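Local coordinates for 3-oxoacyl-[acyl-carrier-protein] synthase (Arabidopsis thaliana, PDB 2IX4), which catalyses the condensation steps of mitochondrial fatty acid synthesis, adding two carbons from malonyl-ACP to a growing acyl chain, at residues 367-372 with 426-431; 374-379 with 410-415. All coordinates share one frame; numbering follows the deposited sequence.

Contact 1 of 2, residues 367-372 with 426-431. With K (potassium ion), chain D.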
loop_
_atom_site.group_PDB
_atom_site.type_symbol
_atom_site.label_atom_id
_atom_site.label_comp_id
_atom_site.label_asym_id
_atom_site.label_seq_id
_atom_site.Cartn_x
_atom_site.Cartn_y
_atom_site.Cartn_z
ATOM N N VAL A 367 -8.618 9.265 -10.379
ATOM C CA VAL A 367 -9.730 9.829 -11.140
ATOM C C VAL A 367 -9.519 11.336 -11.365
ATOM O O VAL A 367 -9.710 11.847 -12.468
ATOM C CB VAL A 367 -11.076 9.525 -10.424
ATOM C CG1 VAL A 367 -12.179 10.483 -10.854
ATOM C CG2 VAL A 367 -11.489 8.066 -10.672
ATOM N N GLU A 368 -9.090 12.031 -10.318
ATOM C CA GLU A 368 -8.922 13.476 -10.386
ATOM C C GLU A 368 -7.660 13.898 -11.149
ATOM O O GLU A 368 -7.602 15.005 -11.692
ATOM C CB GLU A 368 -8.999 14.071 -8.982
ATOM C CG GLU A 368 -10.411 13.968 -8.405
ATOM C CD GLU A 368 -10.477 14.030 -6.890
ATOM O OE1 GLU A 368 -9.507 14.495 -6.242
ATOM O OE2 GLU A 368 -11.523 13.621 -6.342
ATOM N N ALA A 369 -6.670 13.006 -11.216
ATOM C CA ALA A 369 -5.515 13.211 -12.088
ATOM C C ALA A 369 -5.949 13.122 -13.549
ATOM O O ALA A 369 -5.486 13.890 -14.389
ATOM C CB ALA A 369 -4.417 12.195 -11.785
ATOM N N ILE A 370 -6.845 12.182 -13.841
ATOM C CA ILE A 370 -7.434 12.053 -15.174
ATOM C C ILE A 370 -8.206 13.320 -15.558
ATOM O O ILE A 370 -8.065 13.818 -16.677
ATOM C CB ILE A 370 -8.312 10.776 -15.286
ATOM C CG1 ILE A 370 -7.420 9.529 -15.204
ATOM C CG2 ILE A 370 -9.130 10.774 -16.582
ATOM C CD1 ILE A 370 -8.162 8.202 -15.017
ATOM N N PHE A 371 -8.992 13.853 -14.619
ATOM C CA PHE A 371 -9.709 15.112 -14.837
ATOM C C PHE A 371 -8.744 16.257 -15.159
ATOM O O PHE A 371 -9.024 17.081 -16.034
ATOM C CB PHE A 371 -10.582 15.489 -13.628
ATOM C CG PHE A 371 -11.764 14.575 -13.400
ATOM C CD1 PHE A 371 -12.392 14.543 -12.156
ATOM C CD2 PHE A 371 -12.251 13.752 -14.417
ATOM C CE1 PHE A 371 -13.484 13.706 -11.923
ATOM C CE2 PHE A 371 -13.339 12.912 -14.192
ATOM C CZ PHE A 371 -13.957 12.888 -12.942
ATOM N N SER A 372 -7.616 16.295 -14.451
ATOM C CA SER A 372 -6.574 17.302 -14.665
ATOM C C SER A 372 -5.896 17.160 -16.034
ATOM O O SER A 372 -5.643 18.157 -16.711
ATOM C CB SER A 372 -5.537 17.243 -13.541
ATOM O OG SER A 372 -6.152 17.457 -12.279
ATOM N N LEU A 426 0.092 16.064 -7.694
ATOM C CA LEU A 426 0.547 15.692 -9.033
ATOM C C LEU A 426 0.415 16.874 -9.977
ATOM O O LEU A 426 -0.645 17.492 -10.053
ATOM C CB LEU A 426 -0.253 14.500 -9.578
ATOM C CG LEU A 426 -0.181 13.156 -8.841
ATOM C CD1 LEU A 426 -1.160 12.170 -9.458
ATOM C CD2 LEU A 426 1.237 12.585 -8.841
ATOM N N LEU A 427 1.493 17.184 -10.695
ATOM C CA LEU A 427 1.498 18.311 -11.621
ATOM C C LEU A 427 1.750 17.860 -13.056
ATOM O O LEU A 427 2.796 17.282 -13.369
ATOM C CB LEU A 427 2.509 19.381 -11.182
ATOM C CG LEU A 427 2.667 20.660 -12.019
ATOM C CD1 LEU A 427 1.329 21.348 -12.284
ATOM C CD2 LEU A 427 3.624 21.621 -11.340
ATOM N N PHE A 428 0.771 18.131 -13.913
ATOM C CA PHE A 428 0.829 17.771 -15.326
ATOM C C PHE A 428 1.000 19.019 -16.181
ATOM O O PHE A 428 0.615 20.116 -15.775
ATOM C CB PHE A 428 -0.446 17.036 -15.747
ATOM C CG PHE A 428 -0.690 15.758 -14.998
ATOM C CD1 PHE A 428 -1.375 15.766 -13.786
ATOM C CD2 PHE A 428 -0.242 14.545 -15.510
ATOM C CE1 PHE A 428 -1.598 14.586 -13.089
ATOM C CE2 PHE A 428 -0.464 13.360 -14.825
ATOM C CZ PHE A 428 -1.147 13.380 -13.611
ATOM N N ALA A 429 1.577 18.840 -17.367
ATOM C CA ALA A 429 1.743 19.927 -18.323
ATOM C C ALA A 429 1.608 19.399 -19.741
ATOM O O ALA A 429 1.897 18.232 -19.999
ATOM C CB ALA A 429 3.095 20.604 -18.134
ATOM N N SER A 430 1.162 20.254 -20.658
ATOM C CA SER A 430 1.150 19.908 -22.079
ATOM C C SER A 430 2.587 19.770 -22.581
ATOM O O SER A 430 3.510 20.371 -22.020
ATOM C CB SER A 430 0.393 20.958 -22.890
ATOM O OG SER A 430 1.009 22.227 -22.772
ATOM N N ILE A 431 2.774 18.979 -23.632
ATOM C CA ILE A 431 4.118 18.660 -24.123
ATOM C C ILE A 431 4.208 18.741 -25.650
ATOM O O ILE A 431 5.243 19.106 -26.209
ATOM C CB ILE A 431 4.613 17.278 -23.569
ATOM C CG1 ILE A 431 6.088 17.024 -23.918
ATOM C CG2 ILE A 431 3.707 16.133 -24.034
ATOM C CD1 ILE A 431 6.752 15.949 -23.073
ATOM O OXT ILE A 431 3.243 18.465 -26.365
HETATM K K K D . -7.616 16.430 -6.526
#
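Ala-369 and Phe-428 carry most of this contact. The methyl group of Ala-369 comes up to the phenyl ring obliquely. Its CB lies 3.9 Å from both CE1 and CZ of Phe-428. On the same ring, CD1 touches Ser-372 CB more loosely. The ring reaches the helix because CG of Phe-428 stands anti to the carbonyl carbon (chi1 -60°). Leu-426, two residues back on the strand, sets its CD1 methyl 4.0 Å from Ala-369 CB. Helix 364-378 thus rides on strand 422-429, their local axes 9.4 Å apart and inclined by 25°. In the thiolase fold this helix belongs to the buried middle layer. Its other side, through Val-367, Ile-370 and Phe-371, touches Met-10 of strand 3-12. Ser-372 turns its hydroxyl back into the helix. OG donates to Glu-368 O at 2.9 Å, and Ser-372 N reaches the same oxygen from the opposite face of its carbonyl plane. Glu-368 itself turns to the potassium ion. Its CB passes 3.7 Å from the metal, and CG lies a little farther off. From CG the chain runs extended to the carboxylate, whose carbon CD is 3.8 Å from potassium. At the tip OE1 binds the ion at 2.7 Å. The other oxygen, OE2, forms a salt bridge with Lys-354.

Contact 2 of 2, residues 374-379 with 410-415. With K (potassium ion), chain D.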
loop_
_atom_site.group_PDB
_atom_site.type_symbol
_atom_site.label_atom_id
_atom_site.label_comp_id
_atom_site.label_asym_id
_atom_site.label_seq_id
_atom_site.Cartn_x
_atom_site.Cartn_y
_atom_site.Cartn_z
ATOM N N LEU A 374 -7.328 15.737 -18.615
ATOM C CA LEU A 374 -8.387 16.071 -19.576
ATOM C C LEU A 374 -8.627 17.577 -19.693
ATOM O O LEU A 374 -8.985 18.069 -20.763
ATOM C CB LEU A 374 -9.690 15.337 -19.240
ATOM C CG LEU A 374 -9.721 13.833 -19.546
ATOM C CD1 LEU A 374 -10.952 13.176 -18.925
ATOM C CD2 LEU A 374 -9.662 13.569 -21.048
ATOM N N ALA A 375 -8.431 18.294 -18.587
ATOM C CA ALA A 375 -8.494 19.757 -18.583
ATOM C C ALA A 375 -7.463 20.347 -19.544
ATOM O O ALA A 375 -7.777 21.250 -20.326
ATOM C CB ALA A 375 -8.289 20.300 -17.168
ATOM N N ILE A 376 -6.237 19.831 -19.473
ATOM C CA ILE A 376 -5.171 20.192 -20.407
ATOM C C ILE A 376 -5.557 19.804 -21.837
ATOM O O ILE A 376 -5.467 20.621 -22.752
ATOM C CB ILE A 376 -3.822 19.527 -20.015
ATOM C CG1 ILE A 376 -3.319 20.086 -18.676
ATOM C CG2 ILE A 376 -2.775 19.729 -21.111
ATOM C CD1 ILE A 376 -2.203 19.280 -18.041
ATOM N N HIS A 377 -6.005 18.565 -22.010
ATOM C CA HIS A 377 -6.306 18.015 -23.334
ATOM C C HIS A 377 -7.445 18.732 -24.064
ATOM O O HIS A 377 -7.367 18.952 -25.275
ATOM C CB HIS A 377 -6.591 16.511 -23.229
ATOM C CG HIS A 377 -6.739 15.828 -24.553
ATOM N ND1 HIS A 377 -5.714 15.753 -25.473
ATOM C CD2 HIS A 377 -7.791 15.182 -25.110
ATOM C CE1 HIS A 377 -6.131 15.097 -26.541
ATOM N NE2 HIS A 377 -7.387 14.738 -26.345
ATOM N N HIS A 378 -8.492 19.097 -23.324
ATOM C CA HIS A 378 -9.700 19.695 -23.910
ATOM C C HIS A 378 -9.791 21.217 -23.764
ATOM O O HIS A 378 -10.578 21.863 -24.461
ATOM C CB HIS A 378 -10.959 19.056 -23.314
ATOM C CG HIS A 378 -11.135 17.615 -23.673
ATOM N ND1 HIS A 378 -11.358 17.192 -24.966
ATOM C CD2 HIS A 378 -11.131 16.499 -22.906
ATOM C CE1 HIS A 378 -11.479 15.876 -24.981
ATOM N NE2 HIS A 378 -11.345 15.432 -23.744
ATOM N N GLY A 379 -8.995 21.783 -22.861
ATOM C CA GLY A 379 -9.064 23.213 -22.569
ATOM C C GLY A 379 -10.373 23.592 -21.897
ATOM O O GLY A 379 -10.978 24.605 -22.234
ATOM N N ARG A 410 -2.488 24.806 -19.842
ATOM C CA ARG A 410 -1.194 24.219 -20.194
ATOM C C ARG A 410 -0.587 23.462 -19.014
ATOM O O ARG A 410 0.245 22.579 -19.203
ATOM C CB ARG A 410 -0.231 25.267 -20.767
ATOM C CG ARG A 410 0.182 26.372 -19.813
ATOM C CD ARG A 410 0.553 27.642 -20.582
ATOM N NE ARG A 410 1.039 28.696 -19.690
ATOM C CZ ARG A 410 0.297 29.697 -19.225
ATOM N NH1 ARG A 410 -0.984 29.804 -19.565
ATOM N NH2 ARG A 410 0.842 30.600 -18.418
ATOM N N THR A 411 -1.026 23.808 -17.806
ATOM C CA THR A 411 -0.573 23.151 -16.585
ATOM C C THR A 411 -1.755 22.874 -15.652
ATOM O O THR A 411 -2.605 23.742 -15.443
ATOM C CB THR A 411 0.469 24.008 -15.834
ATOM O OG1 THR A 411 -0.026 25.341 -15.696
ATOM C CG2 THR A 411 1.791 24.048 -16.590
ATOM N N ALA A 412 -1.800 21.662 -15.103
ATOM C CA ALA A 412 -2.856 21.264 -14.172
ATOM C C ALA A 412 -2.274 20.504 -12.988
ATOM O O ALA A 412 -1.519 19.549 -13.170
ATOM C CB ALA A 412 -3.913 20.426 -14.879
ATOM N N MET A 413 -2.626 20.939 -11.781
ATOM C CA MET A 413 -2.157 20.316 -10.546
ATOM C C MET A 413 -3.325 19.675 -9.797
ATOM O O MET A 413 -4.413 20.246 -9.729
ATOM C CB MET A 413 -1.449 21.355 -9.665
ATOM C CG MET A 413 -0.974 20.838 -8.309
ATOM S SD MET A 413 -0.200 22.114 -7.289
ATOM C CE MET A 413 1.450 22.145 -7.979
ATOM N N SER A 414 -3.091 18.488 -9.239
ATOM C CA SER A 414 -4.121 17.752 -8.509
ATOM C C SER A 414 -3.642 17.340 -7.114
ATOM O O SER A 414 -2.655 16.619 -6.979
ATOM C CB SER A 414 -4.559 16.520 -9.310
ATOM O OG SER A 414 -5.658 15.871 -8.685
ATOM N N ASN A 415 -4.350 17.812 -6.089
ATOM C CA ASN A 415 -4.035 17.504 -4.691
ATOM C C ASN A 415 -4.819 16.298 -4.173
ATOM O O ASN A 415 -6.009 16.155 -4.476
ATOM C CB ASN A 415 -4.353 18.705 -3.804
ATOM C CG ASN A 415 -3.481 19.909 -4.103
ATOM O OD1 ASN A 415 -2.432 19.796 -4.736
ATOM N ND2 ASN A 415 -3.909 21.075 -3.629
HETATM K K K D . -7.616 16.430 -6.526
#
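Ile-376 meets Ala-412 where the last turns of helix 364-378 pass the start of strand 411-418. The tight part is small and apolar. CD1 of Ile-376 is 3.8 Å from Ala-412 CB, and CG1 of the same isoleucine follows at 3.9 Å. CG1 sits beside the backbone N (chi1 -66°), which lays the longer branch alongside the alanine methyl. Beyond that the fit slackens. The same CD1 comes only to 4.3 Å from Arg-410 O, just ahead of the strand. Phe-428 and Val-409 also touch Ile-376, adding to its apolar surroundings. With an alanine here CG1 and CD1 are gone, and a gap is likely to open over the methyl of Ala-412, between helix and strand. The solvent side begins at Arg-410, whose side chain points away from the helix and forms a salt bridge with Asp-315. Gly-379 is the first residue past the helix to leave helical angles, with positive phi, and its N makes a weak hydrogen bond to Ala-375 O. Further along the strand two residues reach the potassium ion. Ser-414 OG binds it at 3.0 Å, and Asn-415 O binds it at 2.6 Å. Asn-318, Ala-319 and Glu-368 supply the other protein ligands. The arrangement, a helix lying on a mixed sheet whose strand leads into a buried potassium site, belongs to the C-terminal half of this enzyme's thiolase fold.

In the fold
Both contacts lie on helix 364-378, and their centres are 5 Å apart. Contact 1 uses its middle and contact 2 its C-terminal turns. Their strands, 422-429 and 411-418, are consecutive antiparallel neighbours in one sheet, and contact 2 is nested within the loop that contact 1 closes. Probable hydrogen bonds join the strands: Leu-426 O to Ser-414 N and Phe-428 N to Ala-412 O, each 2.8 Å. The potassium ion ties the helix of contact 1 to the strand of contact 2. Neither contact reaches the active site directly; the side chain of His-320, a predicted active-site residue, is about 11 Å from that of Ser-372.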